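Local coordinates for Iron(III) ABC transporter, periplasmic iron-compound-binding protein (Vibrio cholerae, PDB 5GGY), which probably binds ferric hydroxamate siderophores such as Desferal in the periplasm and passes them to an ABC transporter for iron uptake, at residues D79-A84 and R96-V101; V115-F120 and Q135-M140; Y141-E146 and S263-A268; S172-T177 and I204-L209; S193-P198 and S210-V215. All blocks are in the same frame, centred on the assembly; numbering follows the deposited sequence.

From the N terminus, contact 1 comes first, closing a short loop through helix 91-95 and pairing strand 80-83 with strand 100-102. Helix 112-126 follows, and contact 2 closes the next loop by laying it against helix 130-154. That long helix goes on into contact 3, where it meets helix 262-276 near the C terminus; contacts 2 and 3 touch, through Ile117 on Tyr141 and Met140 on Arg265. The loop closed by contact 3 encloses contacts 4 and 5, which cross along the chain and touch through Gln197: contact 4 lies in the mixed sheet, and contact 5 joins the connections before and after its strand 204-208. Contacts 1 and 5 have centres about 40 Å apart.

Contact 1 of 5, residues D79-A84 and R96-V101; sequences DVILAA and RIAPVV
Leu82 and Val101 run side by side on one face of the sheet, with Leu82 CD2 packed 3.6 Å from Val101 CB. The other face carries Ile81 and Val100. There Ile81 CG1, anti to its own carbonyl carbon (chi1 -61°), lies 4.0 Å from Ala98 CB, while its CD1 reaches Ile97; Ile73 of helix 70-75 also packs on Ile81. Ala83 CB meets Val100 CG1 at 4.1 Å, and Leu91 of helix 91-95 packs on both. Three backbone bonds form the polar ladder between these layers. Ile81 N donates to Pro99 O at 2.8 Å, with an N-H...O angle of 163°. Ile81 O then accepts from Val101 N, also at 2.8 Å, and Val101 O from Ala83 N at 3.0 Å. Toward the outer edge, Pro99 CD closes to 3.3 Å on Asp79 O, and the Asp79 carboxylate turns to the backbone N of Arg18. The alternation of the bonds, with Ile81 serving Pro99 and Val101 in turn, is the signature of parallel pairing. Helix 91-95 connects the two strands, making this a beta-alpha-beta unit of a parallel sheet in which strand 80-83 lies between 19-21 and 100-102.

Contact 2 of 5, residues V115-F120 and Q135-M140; sequences VAISHF and QKLEAM
Phe120 holds CG anti to its backbone N (chi1 -176°), which carries the ring across to Leu137, whose own CG lies anti to its carbonyl carbon (chi1 -72°). The ring and the leucine pass alongside, each heading for the other's helix, and Leu137 CG comes to 4.1 Å from Phe120 CD2 and equally near CE2. The approach is oblique to the ring. Farther out, Phe120 CZ lies 4.5 Å from Lys136 CB; the lysine chain then runs off from the ring, and its NZ forms a salt bridge with Glu32. The short helix segments 115-120 and 135-140 run roughly antiparallel, at 150°, as consecutive helices of the chain. Helix 130-154 is consistent with the long helix that joins the two lobes in this binding-protein family. The segment axes approach no nearer than 12.0 Å, so contact is made by the long side chains while the backbones stay well apart, the nearest CA pair being Ile117 and Leu137 at 8.3 Å. One turn before Phe120, Ile117 continues the apolar seam: CG2 stands 4.3 Å from Leu137 CD2, and CD1 is the same distance from Met140 CE. Other parts of the chain contribute to the same packing: Leu33 and Gln29 touch Phe120, while Met262 and Arg265 of helix 262-276 lie against Met140.

Contact 3 of 5, residues Y141-E146 and S263-A268; sequences YARFSE and SLRYSA
Helix segments 141-146 and 263-268 run nearly parallel, 13° apart, with axes 9.9 Å from each other at closest approach. Phe144 turns the edge of its ring to the opposite helix: CE1 lies 3.5 Å from Ala268 CB and 3.6 Å from Leu264 O, both near the ring plane. Beside it, Arg143 and Arg265 lie roughly perpendicular to one another. Arg143 CG sits 4.0 Å above the guanidinium of Arg265, over its centre. A bend at chi2 (55°) carries the head of Arg143 aside, where NH1 forms an in-plane salt bridge with Glu146 OE1 at 3.0 Å and NE forms a salt bridge with Glu269. Arg143 NE remains 4.4 Å from Arg265 NH2, a like-charge proximity that these salt bridges probably ease; Arg265 NE has a long, weak ion pair with Glu269. This is parallel packing of helix 130-154 against the C-terminal helix 262-276. Helix 181-188 also packs here, Gln188 on Phe144 and Tyr184 on Leu264, and helix 112-126 touches Leu264 through Ile117.

Contact 4 of 5, residues S172-T177 and I204-L209; sequences SVFLYT and IVQKRL
Ile204 fills the hollow between two aromatic rings of the neighbouring strand: its CG2 lies 3.5 Å from Tyr176 CE1, and its CD1 sits over one face of Phe174, 4.0 Å from CD1 of that ring. CG1 lies between the backbone N and carbonyl carbon of Ile204 (chi1 54°), leaving CG2 directed at the tyrosine. On the same face Gln206 lays CB against Phe174 CE1 and extends past the ring to Ser172, where NE2 donates to OG at 2.7 Å in the amide plane. The reverse face is filled by Leu175, whose side chain runs roughly perpendicular to that of Lys207, with CD1 3.6 Å from Lys207 CG, and by Val205 CG1, set between Leu175 CB and Thr177 CG2. Two hydrogen-bonded pairs fix the register: Val173 with Lys207, at 2.6 Å for both N-to-O bonds, and Leu175 with Val205. Strand 172-176 also bonds to strand 161-167, and this antiparallel ladder with strand 204-208 extends the mixed sheet of the second lobe.

Contact 5 of 5, residues S193-P198 and S210-V215; sequences SALPQP and SELQHV
Two connections flanking strand 204-208 meet here: the loop leading into it, 193-198, and the 3-10 turn that follows it, within 210-215. The junction is apolar. Ala194 CB touches Val215 CG1 at 3.9 Å, and Leu195 CD2 lies 4.0 Å from Val215 CG2, so the two methyl branches of the valine serve successive residues of the loop. Val215 holds CG1 anti to its backbone N (chi1 -167°), which places CG2 on the side of Leu195. The leucine, crossing the valine at a slant, makes the largest contribution, with 70 Å² of its surface buried against the turn. Its CD2 also approaches Leu212 CD2 at 4.4 Å and Glu211 O at 4.3 Å, while CD1 leans on His214 CB, whose imidazole turns off from the leucine. The turn is braced from within: Gln213 N and Gln213 NE2 both donate to Ser210 O, from opposite faces of the carbonyl plane, NE2 at 3.3 Å. His214 N and Val215 N bond three residues back, to Glu211 O and Leu212 O, the spacing of a 3-10 turn. Glu211 directs its carboxylate to Arg208 in a salt bridge. The junction packs on the mixed sheet: Val163 of strand 161-167 touches Ala194 and Leu195, and Leu175 of strand 172-176 packs on both Leu195 and Leu212.

Contact 1 of 5, residues D79-A84 and R96-V101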
# COMPACT_ATOMS: atom_id res chain seq x y z
N ASP A 79 15.24 -26.08 -1.76
CA ASP A 79 16.07 -25.28 -2.64
C ASP A 79 16.46 -23.98 -1.93
O ASP A 79 17.56 -23.46 -2.13
CB ASP A 79 15.34 -24.98 -3.95
CG ASP A 79 14.91 -26.24 -4.69
OD1 ASP A 79 15.76 -27.14 -4.86
OD2 ASP A 79 13.73 -26.32 -5.09
N VAL A 80 15.55 -23.48 -1.12
CA VAL A 80 15.79 -22.30 -0.30
C VAL A 80 15.21 -22.49 1.10
O VAL A 80 14.19 -23.16 1.27
CB VAL A 80 15.17 -21.02 -0.91
CG1 VAL A 80 16.11 -20.40 -1.94
CG2 VAL A 80 13.80 -21.31 -1.51
N ILE A 81 15.88 -21.91 2.08
CA ILE A 81 15.38 -21.89 3.45
C ILE A 81 15.12 -20.45 3.87
O ILE A 81 16.01 -19.60 3.80
CB ILE A 81 16.38 -22.55 4.43
CG1 ILE A 81 16.62 -24.01 4.05
CG2 ILE A 81 15.86 -22.43 5.86
CD1 ILE A 81 17.65 -24.70 4.92
N LEU A 82 13.89 -20.17 4.30
CA LEU A 82 13.53 -18.82 4.70
C LEU A 82 13.60 -18.68 6.22
O LEU A 82 12.92 -19.39 6.96
CB LEU A 82 12.13 -18.46 4.20
CG LEU A 82 11.86 -18.70 2.71
CD1 LEU A 82 10.55 -18.07 2.29
CD2 LEU A 82 13.00 -18.20 1.83
N ALA A 83 14.45 -17.76 6.68
CA ALA A 83 14.66 -17.58 8.11
C ALA A 83 14.38 -16.14 8.56
O ALA A 83 14.51 -15.20 7.77
CB ALA A 83 16.09 -17.97 8.48
N ALA A 84 14.00 -15.98 9.82
CA ALA A 84 13.72 -14.66 10.37
C ALA A 84 14.62 -14.37 11.57
O ALA A 84 15.60 -15.08 11.80
CB ALA A 84 12.25 -14.55 10.78
N ARG A 96 24.44 -24.51 5.15
CA ARG A 96 25.14 -25.73 4.76
C ARG A 96 24.19 -26.73 4.11
O ARG A 96 24.60 -27.62 3.37
CB ARG A 96 25.82 -26.38 5.97
CG ARG A 96 26.92 -25.53 6.60
CD ARG A 96 27.51 -26.22 7.81
NE ARG A 96 28.70 -25.53 8.32
CZ ARG A 96 29.94 -25.81 7.94
NH1 ARG A 96 30.17 -26.77 7.05
NH2 ARG A 96 30.96 -25.13 8.45
N ILE A 97 22.90 -26.57 4.40
CA ILE A 97 21.87 -27.45 3.85
C ILE A 97 21.35 -26.92 2.52
O ILE A 97 21.30 -27.65 1.53
CB ILE A 97 20.69 -27.60 4.83
CG1 ILE A 97 21.18 -28.11 6.19
CG2 ILE A 97 19.63 -28.53 4.25
CD1 ILE A 97 20.09 -28.25 7.22
N ALA A 98 20.98 -25.65 2.51
CA ALA A 98 20.46 -25.00 1.32
C ALA A 98 20.64 -23.49 1.46
O ALA A 98 20.80 -22.99 2.57
CB ALA A 98 18.99 -25.36 1.10
N PRO A 99 20.63 -22.76 0.33
CA PRO A 99 20.71 -21.29 0.38
C PRO A 99 19.65 -20.69 1.30
O PRO A 99 18.50 -21.14 1.29
CB PRO A 99 20.47 -20.88 -1.07
CG PRO A 99 21.03 -22.01 -1.85
CD PRO A 99 20.71 -23.25 -1.06
N VAL A 100 20.04 -19.70 2.09
CA VAL A 100 19.14 -19.12 3.09
C VAL A 100 18.77 -17.67 2.77
O VAL A 100 19.64 -16.83 2.56
CB VAL A 100 19.76 -19.16 4.50
CG1 VAL A 100 18.83 -18.52 5.51
CG2 VAL A 100 20.08 -20.59 4.90
N VAL A 101 17.46 -17.40 2.75
CA VAL A 101 16.98 -16.04 2.60
C VAL A 101 16.56 -15.51 3.97
O VAL A 101 15.58 -15.98 4.55
CB VAL A 101 15.80 -15.96 1.62
CG1 VAL A 101 15.42 -14.51 1.37
CG2 VAL A 101 16.15 -16.66 0.31

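Contact 2 of 5, residues V115-F120 and Q135-M140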
# COMPACT_ATOMS: atom_id res chain seq x y z
N VAL A 115 7.84 -3.31 7.22
CA VAL A 115 8.83 -4.34 6.92
C VAL A 115 8.15 -5.61 6.41
O VAL A 115 8.64 -6.27 5.50
CB VAL A 115 9.69 -4.67 8.15
CG1 VAL A 115 10.67 -5.79 7.84
CG2 VAL A 115 10.44 -3.43 8.62
N ALA A 116 7.00 -5.92 7.00
CA ALA A 116 6.20 -7.07 6.58
C ALA A 116 5.73 -6.91 5.15
O ALA A 116 5.74 -7.87 4.37
CB ALA A 116 5.02 -7.27 7.51
N ILE A 117 5.31 -5.70 4.80
CA ILE A 117 4.88 -5.37 3.45
C ILE A 117 6.04 -5.45 2.47
O ILE A 117 5.91 -5.96 1.37
CB ILE A 117 4.25 -3.96 3.39
CG1 ILE A 117 2.92 -3.94 4.13
CG2 ILE A 117 4.06 -3.52 1.95
CD1 ILE A 117 2.25 -2.59 4.14
N SER A 118 7.19 -4.94 2.90
CA SER A 118 8.38 -4.93 2.06
C SER A 118 8.89 -6.35 1.81
O SER A 118 9.27 -6.69 0.69
CB SER A 118 9.48 -4.08 2.70
OG SER A 118 10.61 -4.01 1.84
N HIS A 119 8.87 -7.18 2.85
CA HIS A 119 9.29 -8.57 2.72
C HIS A 119 8.34 -9.34 1.80
O HIS A 119 8.78 -10.19 1.03
CB HIS A 119 9.35 -9.25 4.09
CG HIS A 119 10.52 -8.81 4.92
ND1 HIS A 119 11.47 -7.94 4.46
CD2 HIS A 119 10.88 -9.14 6.18
CE1 HIS A 119 12.38 -7.74 5.40
NE2 HIS A 119 12.04 -8.46 6.46
N PHE A 120 7.06 -9.02 1.89
CA PHE A 120 6.04 -9.65 1.06
C PHE A 120 6.31 -9.40 -0.41
O PHE A 120 6.11 -10.28 -1.25
CB PHE A 120 4.66 -9.13 1.46
CG PHE A 120 3.51 -9.78 0.73
CD1 PHE A 120 3.21 -11.12 0.94
CD2 PHE A 120 2.71 -9.04 -0.12
CE1 PHE A 120 2.14 -11.71 0.29
CE2 PHE A 120 1.65 -9.62 -0.78
CZ PHE A 120 1.36 -10.96 -0.58
N GLN A 135 -2.11 -7.57 -6.12
CA GLN A 135 -3.56 -7.73 -6.03
C GLN A 135 -4.02 -7.86 -4.58
O GLN A 135 -5.10 -7.39 -4.22
CB GLN A 135 -4.00 -8.95 -6.86
CG GLN A 135 -4.61 -10.10 -6.06
CD GLN A 135 -6.08 -9.89 -5.75
OE1 GLN A 135 -6.82 -9.32 -6.55
NE2 GLN A 135 -6.51 -10.35 -4.58
N LYS A 136 -3.19 -8.48 -3.74
CA LYS A 136 -3.57 -8.69 -2.35
C LYS A 136 -3.33 -7.44 -1.50
O LYS A 136 -4.06 -7.19 -0.54
CB LYS A 136 -2.80 -9.88 -1.76
CG LYS A 136 -3.27 -11.22 -2.30
CD LYS A 136 -2.99 -12.34 -1.32
CE LYS A 136 -3.70 -13.61 -1.73
NZ LYS A 136 -3.55 -14.68 -0.70
N LEU A 137 -2.31 -6.67 -1.87
CA LEU A 137 -2.04 -5.40 -1.19
C LEU A 137 -3.09 -4.36 -1.56
O LEU A 137 -3.54 -3.60 -0.71
CB LEU A 137 -0.64 -4.90 -1.55
CG LEU A 137 0.52 -5.68 -0.93
CD1 LEU A 137 1.84 -5.19 -1.48
CD2 LEU A 137 0.48 -5.54 0.59
N GLU A 138 -3.46 -4.33 -2.84
CA GLU A 138 -4.48 -3.41 -3.32
C GLU A 138 -5.82 -3.69 -2.65
O GLU A 138 -6.52 -2.77 -2.23
CB GLU A 138 -4.63 -3.52 -4.84
CG GLU A 138 -3.49 -2.90 -5.63
CD GLU A 138 -3.55 -3.25 -7.11
OE1 GLU A 138 -4.47 -4.00 -7.50
OE2 GLU A 138 -2.68 -2.78 -7.87
N ALA A 139 -6.16 -4.97 -2.55
CA ALA A 139 -7.39 -5.39 -1.90
C ALA A 139 -7.35 -5.06 -0.41
O ALA A 139 -8.37 -4.75 0.20
CB ALA A 139 -7.63 -6.88 -2.10
N MET A 140 -6.15 -5.12 0.16
CA MET A 140 -5.95 -4.82 1.57
C MET A 140 -6.22 -3.35 1.88
O MET A 140 -6.95 -3.02 2.82
CB MET A 140 -4.53 -5.20 2.00
CG MET A 140 -4.32 -5.18 3.50
SD MET A 140 -2.66 -5.67 3.99
CE MET A 140 -1.70 -4.27 3.44

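Contact 3 of 5, residues Y141-E146 and S263-A268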
# COMPACT_ATOMS: atom_id res chain seq x y z
N TYR A 141 -5.63 -2.46 1.09
CA TYR A 141 -5.78 -1.02 1.28
C TYR A 141 -7.22 -0.59 1.05
O TYR A 141 -7.71 0.35 1.68
CB TYR A 141 -4.84 -0.25 0.36
CG TYR A 141 -3.38 -0.52 0.64
CD1 TYR A 141 -2.90 -0.58 1.94
CD2 TYR A 141 -2.48 -0.72 -0.40
CE1 TYR A 141 -1.57 -0.83 2.20
CE2 TYR A 141 -1.14 -0.96 -0.15
CZ TYR A 141 -0.69 -1.02 1.16
OH TYR A 141 0.64 -1.26 1.41
N ALA A 142 -7.90 -1.29 0.15
CA ALA A 142 -9.32 -1.04 -0.09
C ALA A 142 -10.15 -1.54 1.08
O ALA A 142 -11.09 -0.88 1.51
CB ALA A 142 -9.76 -1.70 -1.39
N ARG A 143 -9.77 -2.71 1.60
CA ARG A 143 -10.43 -3.30 2.76
C ARG A 143 -10.31 -2.40 3.98
O ARG A 143 -11.26 -2.28 4.76
CB ARG A 143 -9.85 -4.68 3.06
CG ARG A 143 -10.53 -5.42 4.20
CD ARG A 143 -12.02 -5.54 3.95
NE ARG A 143 -12.67 -6.40 4.93
CZ ARG A 143 -13.99 -6.51 5.07
NH1 ARG A 143 -14.79 -5.80 4.29
NH2 ARG A 143 -14.50 -7.32 5.98
N PHE A 144 -9.15 -1.76 4.13
CA PHE A 144 -8.91 -0.83 5.23
C PHE A 144 -9.92 0.30 5.22
O PHE A 144 -10.46 0.69 6.26
CB PHE A 144 -7.49 -0.25 5.15
CG PHE A 144 -6.41 -1.22 5.51
CD1 PHE A 144 -6.62 -2.20 6.47
CD2 PHE A 144 -5.17 -1.16 4.89
CE1 PHE A 144 -5.63 -3.09 6.80
CE2 PHE A 144 -4.17 -2.04 5.23
CZ PHE A 144 -4.39 -3.01 6.18
N SER A 145 -10.19 0.83 4.03
CA SER A 145 -11.11 1.94 3.86
C SER A 145 -12.55 1.53 4.16
O SER A 145 -13.31 2.29 4.75
CB SER A 145 -11.02 2.51 2.43
OG SER A 145 -9.72 2.98 2.15
N GLU A 146 -12.92 0.32 3.74
CA GLU A 146 -14.25 -0.20 3.99
C GLU A 146 -14.51 -0.34 5.49
O GLU A 146 -15.55 0.08 5.99
CB GLU A 146 -14.45 -1.56 3.31
CG GLU A 146 -14.23 -1.55 1.80
CD GLU A 146 -14.35 -2.93 1.19
OE1 GLU A 146 -14.68 -3.88 1.93
OE2 GLU A 146 -14.09 -3.07 -0.02
N SER A 263 -1.52 -10.35 7.45
CA SER A 263 -1.92 -10.35 8.85
C SER A 263 -2.44 -8.97 9.24
O SER A 263 -3.20 -8.83 10.20
CB SER A 263 -0.75 -10.75 9.76
OG SER A 263 0.22 -9.72 9.82
N LEU A 264 -2.02 -7.96 8.50
CA LEU A 264 -2.50 -6.60 8.69
C LEU A 264 -3.97 -6.50 8.31
O LEU A 264 -4.76 -5.83 8.98
CB LEU A 264 -1.66 -5.61 7.88
CG LEU A 264 -0.15 -5.67 8.09
CD1 LEU A 264 0.57 -4.76 7.10
CD2 LEU A 264 0.21 -5.30 9.52
N ARG A 265 -4.33 -7.17 7.22
CA ARG A 265 -5.71 -7.20 6.76
C ARG A 265 -6.60 -7.98 7.72
O ARG A 265 -7.70 -7.55 8.04
CB ARG A 265 -5.80 -7.83 5.36
CG ARG A 265 -7.22 -7.92 4.81
CD ARG A 265 -7.35 -8.97 3.72
NE ARG A 265 -8.75 -9.21 3.36
CZ ARG A 265 -9.33 -8.75 2.25
NH1 ARG A 265 -8.64 -8.03 1.38
NH2 ARG A 265 -10.61 -9.02 2.02
N TYR A 266 -6.10 -9.13 8.18
CA TYR A 266 -6.84 -9.97 9.11
C TYR A 266 -7.04 -9.27 10.44
O TYR A 266 -8.13 -9.32 11.02
CB TYR A 266 -6.11 -11.30 9.32
CG TYR A 266 -5.89 -12.09 8.05
CD1 TYR A 266 -4.71 -12.78 7.83
CD2 TYR A 266 -6.88 -12.16 7.07
CE1 TYR A 266 -4.50 -13.51 6.68
CE2 TYR A 266 -6.68 -12.89 5.91
CZ TYR A 266 -5.49 -13.56 5.72
OH TYR A 266 -5.30 -14.28 4.57
N SER A 267 -5.98 -8.63 10.93
CA SER A 267 -6.06 -7.87 12.17
C SER A 267 -7.11 -6.77 12.07
O SER A 267 -7.92 -6.58 12.98
CB SER A 267 -4.69 -7.26 12.52
OG SER A 267 -3.71 -8.26 12.72
N ALA A 268 -7.08 -6.05 10.95
CA ALA A 268 -8.01 -4.95 10.72
C ALA A 268 -9.46 -5.40 10.76
O ALA A 268 -10.31 -4.71 11.32
CB ALA A 268 -7.70 -4.28 9.39

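Contact 4 of 5, residues S172-T177 and I204-L209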
# COMPACT_ATOMS: atom_id res chain seq x y z
N SER A 172 -0.32 -9.41 34.25
CA SER A 172 0.65 -8.73 33.39
C SER A 172 0.12 -8.63 31.97
O SER A 172 -0.62 -9.48 31.52
CB SER A 172 1.99 -9.45 33.40
OG SER A 172 3.04 -8.59 33.01
N VAL A 173 0.52 -7.58 31.26
CA VAL A 173 -0.02 -7.29 29.93
C VAL A 173 1.06 -6.86 28.93
O VAL A 173 1.99 -6.15 29.29
CB VAL A 173 -1.12 -6.21 30.02
CG1 VAL A 173 -1.04 -5.22 28.87
CG2 VAL A 173 -2.50 -6.85 30.10
N PHE A 174 0.94 -7.32 27.69
CA PHE A 174 1.80 -6.89 26.60
C PHE A 174 1.12 -5.83 25.74
O PHE A 174 0.37 -6.16 24.83
CB PHE A 174 2.21 -8.07 25.71
CG PHE A 174 3.19 -9.01 26.35
CD1 PHE A 174 4.41 -8.55 26.81
CD2 PHE A 174 2.90 -10.36 26.47
CE1 PHE A 174 5.32 -9.41 27.39
CE2 PHE A 174 3.81 -11.22 27.04
CZ PHE A 174 5.02 -10.76 27.50
N LEU A 175 1.39 -4.57 26.04
CA LEU A 175 0.85 -3.47 25.25
C LEU A 175 1.56 -3.35 23.92
O LEU A 175 2.79 -3.36 23.86
CB LEU A 175 0.95 -2.14 26.01
CG LEU A 175 0.07 -1.97 27.25
CD1 LEU A 175 0.29 -0.59 27.86
CD2 LEU A 175 -1.39 -2.17 26.90
N TYR A 176 0.80 -3.23 22.84
CA TYR A 176 1.39 -3.09 21.51
C TYR A 176 1.82 -1.65 21.25
O TYR A 176 1.03 -0.72 21.40
CB TYR A 176 0.43 -3.59 20.43
CG TYR A 176 0.40 -5.10 20.39
CD1 TYR A 176 1.38 -5.82 19.71
CD2 TYR A 176 -0.59 -5.81 21.06
CE1 TYR A 176 1.36 -7.19 19.68
CE2 TYR A 176 -0.61 -7.19 21.03
CZ TYR A 176 0.36 -7.88 20.34
OH TYR A 176 0.35 -9.25 20.32
N THR A 177 3.08 -1.49 20.85
CA THR A 177 3.71 -0.18 20.77
C THR A 177 3.61 0.45 19.38
O THR A 177 2.96 -0.08 18.49
CB THR A 177 5.19 -0.27 21.17
OG1 THR A 177 5.92 -1.00 20.18
CG2 THR A 177 5.34 -0.98 22.51
N ILE A 204 6.09 -4.73 21.45
CA ILE A 204 5.40 -4.95 22.71
C ILE A 204 6.19 -4.45 23.92
O ILE A 204 7.41 -4.51 23.95
CB ILE A 204 5.07 -6.44 22.93
CG1 ILE A 204 6.32 -7.29 22.80
CG2 ILE A 204 4.00 -6.91 21.97
CD1 ILE A 204 6.14 -8.73 23.22
N VAL A 205 5.47 -3.95 24.92
CA VAL A 205 6.06 -3.62 26.20
C VAL A 205 5.19 -4.23 27.30
O VAL A 205 3.96 -4.23 27.21
CB VAL A 205 6.22 -2.10 26.41
CG1 VAL A 205 4.87 -1.39 26.40
CG2 VAL A 205 6.98 -1.81 27.70
N GLN A 206 5.83 -4.77 28.33
CA GLN A 206 5.10 -5.47 29.38
C GLN A 206 4.69 -4.53 30.51
O GLN A 206 5.52 -3.78 31.05
CB GLN A 206 5.93 -6.63 29.94
CG GLN A 206 5.14 -7.54 30.85
CD GLN A 206 5.91 -8.79 31.24
OE1 GLN A 206 7.00 -9.04 30.73
NE2 GLN A 206 5.34 -9.58 32.14
N LYS A 207 3.41 -4.57 30.86
CA LYS A 207 2.87 -3.72 31.91
C LYS A 207 2.10 -4.52 32.95
O LYS A 207 1.55 -5.58 32.64
CB LYS A 207 1.95 -2.65 31.31
CG LYS A 207 2.64 -1.64 30.42
CD LYS A 207 3.66 -0.83 31.20
CE LYS A 207 4.28 0.26 30.34
NZ LYS A 207 5.33 1.00 31.09
N ARG A 208 2.06 -4.01 34.17
CA ARG A 208 1.17 -4.53 35.20
C ARG A 208 -0.27 -4.29 34.74
O ARG A 208 -0.55 -3.29 34.08
CB ARG A 208 1.42 -3.86 36.55
CG ARG A 208 2.86 -3.92 37.03
CD ARG A 208 3.03 -3.17 38.34
NE ARG A 208 2.54 -1.79 38.25
CZ ARG A 208 3.31 -0.74 37.98
NH1 ARG A 208 4.61 -0.90 37.78
NH2 ARG A 208 2.78 0.47 37.91
N LEU A 209 -1.17 -5.20 35.08
CA LEU A 209 -2.56 -5.07 34.66
C LEU A 209 -3.20 -3.80 35.21
O LEU A 209 -4.02 -3.17 34.54
CB LEU A 209 -3.38 -6.29 35.09
CG LEU A 209 -4.86 -6.26 34.71
CD1 LEU A 209 -5.04 -6.20 33.20
CD2 LEU A 209 -5.61 -7.46 35.29

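Contact 5 of 5, residues S193-P198 and S210-V215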
# COMPACT_ATOMS: atom_id res chain seq x y z
N SER A 193 -4.68 6.03 19.54
CA SER A 193 -4.17 5.20 20.62
C SER A 193 -4.60 5.72 21.99
O SER A 193 -4.45 6.90 22.29
CB SER A 193 -2.64 5.12 20.55
OG SER A 193 -2.21 4.75 19.25
N ALA A 194 -5.14 4.82 22.81
CA ALA A 194 -5.58 5.19 24.15
C ALA A 194 -4.39 5.25 25.11
O ALA A 194 -4.38 6.04 26.05
CB ALA A 194 -6.62 4.21 24.66
N LEU A 195 -3.39 4.41 24.85
CA LEU A 195 -2.21 4.34 25.70
C LEU A 195 -0.96 4.14 24.86
O LEU A 195 -0.40 3.04 24.84
CB LEU A 195 -2.36 3.21 26.73
CG LEU A 195 -1.70 3.42 28.09
CD1 LEU A 195 -2.22 4.68 28.76
CD2 LEU A 195 -1.94 2.21 28.98
N PRO A 196 -0.52 5.20 24.16
CA PRO A 196 0.60 5.14 23.21
C PRO A 196 1.91 4.71 23.88
O PRO A 196 2.19 5.12 25.00
CB PRO A 196 0.69 6.57 22.69
CG PRO A 196 0.06 7.41 23.74
CD PRO A 196 -1.04 6.57 24.31
N GLN A 197 2.69 3.90 23.17
CA GLN A 197 3.92 3.34 23.72
C GLN A 197 5.11 3.52 22.78
O GLN A 197 4.96 3.44 21.55
CB GLN A 197 3.74 1.86 24.04
CG GLN A 197 2.65 1.57 25.06
CD GLN A 197 3.01 2.05 26.46
OE1 GLN A 197 4.19 2.08 26.83
NE2 GLN A 197 2.01 2.42 27.24
N PRO A 198 6.30 3.76 23.35
CA PRO A 198 7.54 3.87 22.57
C PRO A 198 7.87 2.56 21.87
O PRO A 198 7.47 1.50 22.34
CB PRO A 198 8.59 4.21 23.63
CG PRO A 198 8.01 3.72 24.91
CD PRO A 198 6.54 3.94 24.79
N SER A 210 -2.80 -3.42 36.42
CA SER A 210 -3.33 -2.23 37.07
C SER A 210 -3.05 -0.94 36.29
O SER A 210 -3.73 0.06 36.48
CB SER A 210 -2.75 -2.11 38.48
OG SER A 210 -1.33 -2.05 38.45
N GLU A 211 -2.04 -0.97 35.42
CA GLU A 211 -1.69 0.20 34.62
C GLU A 211 -2.79 0.56 33.63
O GLU A 211 -2.83 1.69 33.14
CB GLU A 211 -0.38 -0.03 33.87
CG GLU A 211 0.87 0.15 34.72
CD GLU A 211 1.09 1.59 35.16
OE1 GLU A 211 0.57 2.51 34.48
OE2 GLU A 211 1.78 1.80 36.17
N LEU A 212 -3.66 -0.39 33.33
CA LEU A 212 -4.76 -0.15 32.40
C LEU A 212 -5.84 0.75 33.01
O LEU A 212 -6.78 1.14 32.33
CB LEU A 212 -5.39 -1.48 31.95
CG LEU A 212 -4.52 -2.39 31.09
CD1 LEU A 212 -5.36 -3.49 30.48
CD2 LEU A 212 -3.80 -1.59 30.02
N GLN A 213 -5.69 1.08 34.29
CA GLN A 213 -6.58 2.03 34.94
C GLN A 213 -6.48 3.40 34.28
O GLN A 213 -7.44 4.17 34.27
CB GLN A 213 -6.26 2.16 36.43
CG GLN A 213 -6.87 1.08 37.30
CD GLN A 213 -6.56 1.29 38.77
OE1 GLN A 213 -7.46 1.48 39.59
NE2 GLN A 213 -5.28 1.27 39.11
N HIS A 214 -5.31 3.70 33.70
CA HIS A 214 -5.09 4.97 33.02
C HIS A 214 -5.87 5.06 31.71
O HIS A 214 -5.83 6.09 31.03
CB HIS A 214 -3.60 5.18 32.75
CG HIS A 214 -2.85 5.75 33.92
ND1 HIS A 214 -1.64 5.24 34.34
CD2 HIS A 214 -3.14 6.78 34.74
CE1 HIS A 214 -1.22 5.94 35.38
NE2 HIS A 214 -2.11 6.88 35.64
N VAL A 215 -6.58 4.00 31.36
CA VAL A 215 -7.41 4.01 30.16
C VAL A 215 -8.85 4.37 30.52
O VAL A 215 -9.75 3.52 30.47
CB VAL A 215 -7.37 2.66 29.42
CG1 VAL A 215 -7.98 2.79 28.04
CG2 VAL A 215 -5.94 2.16 29.32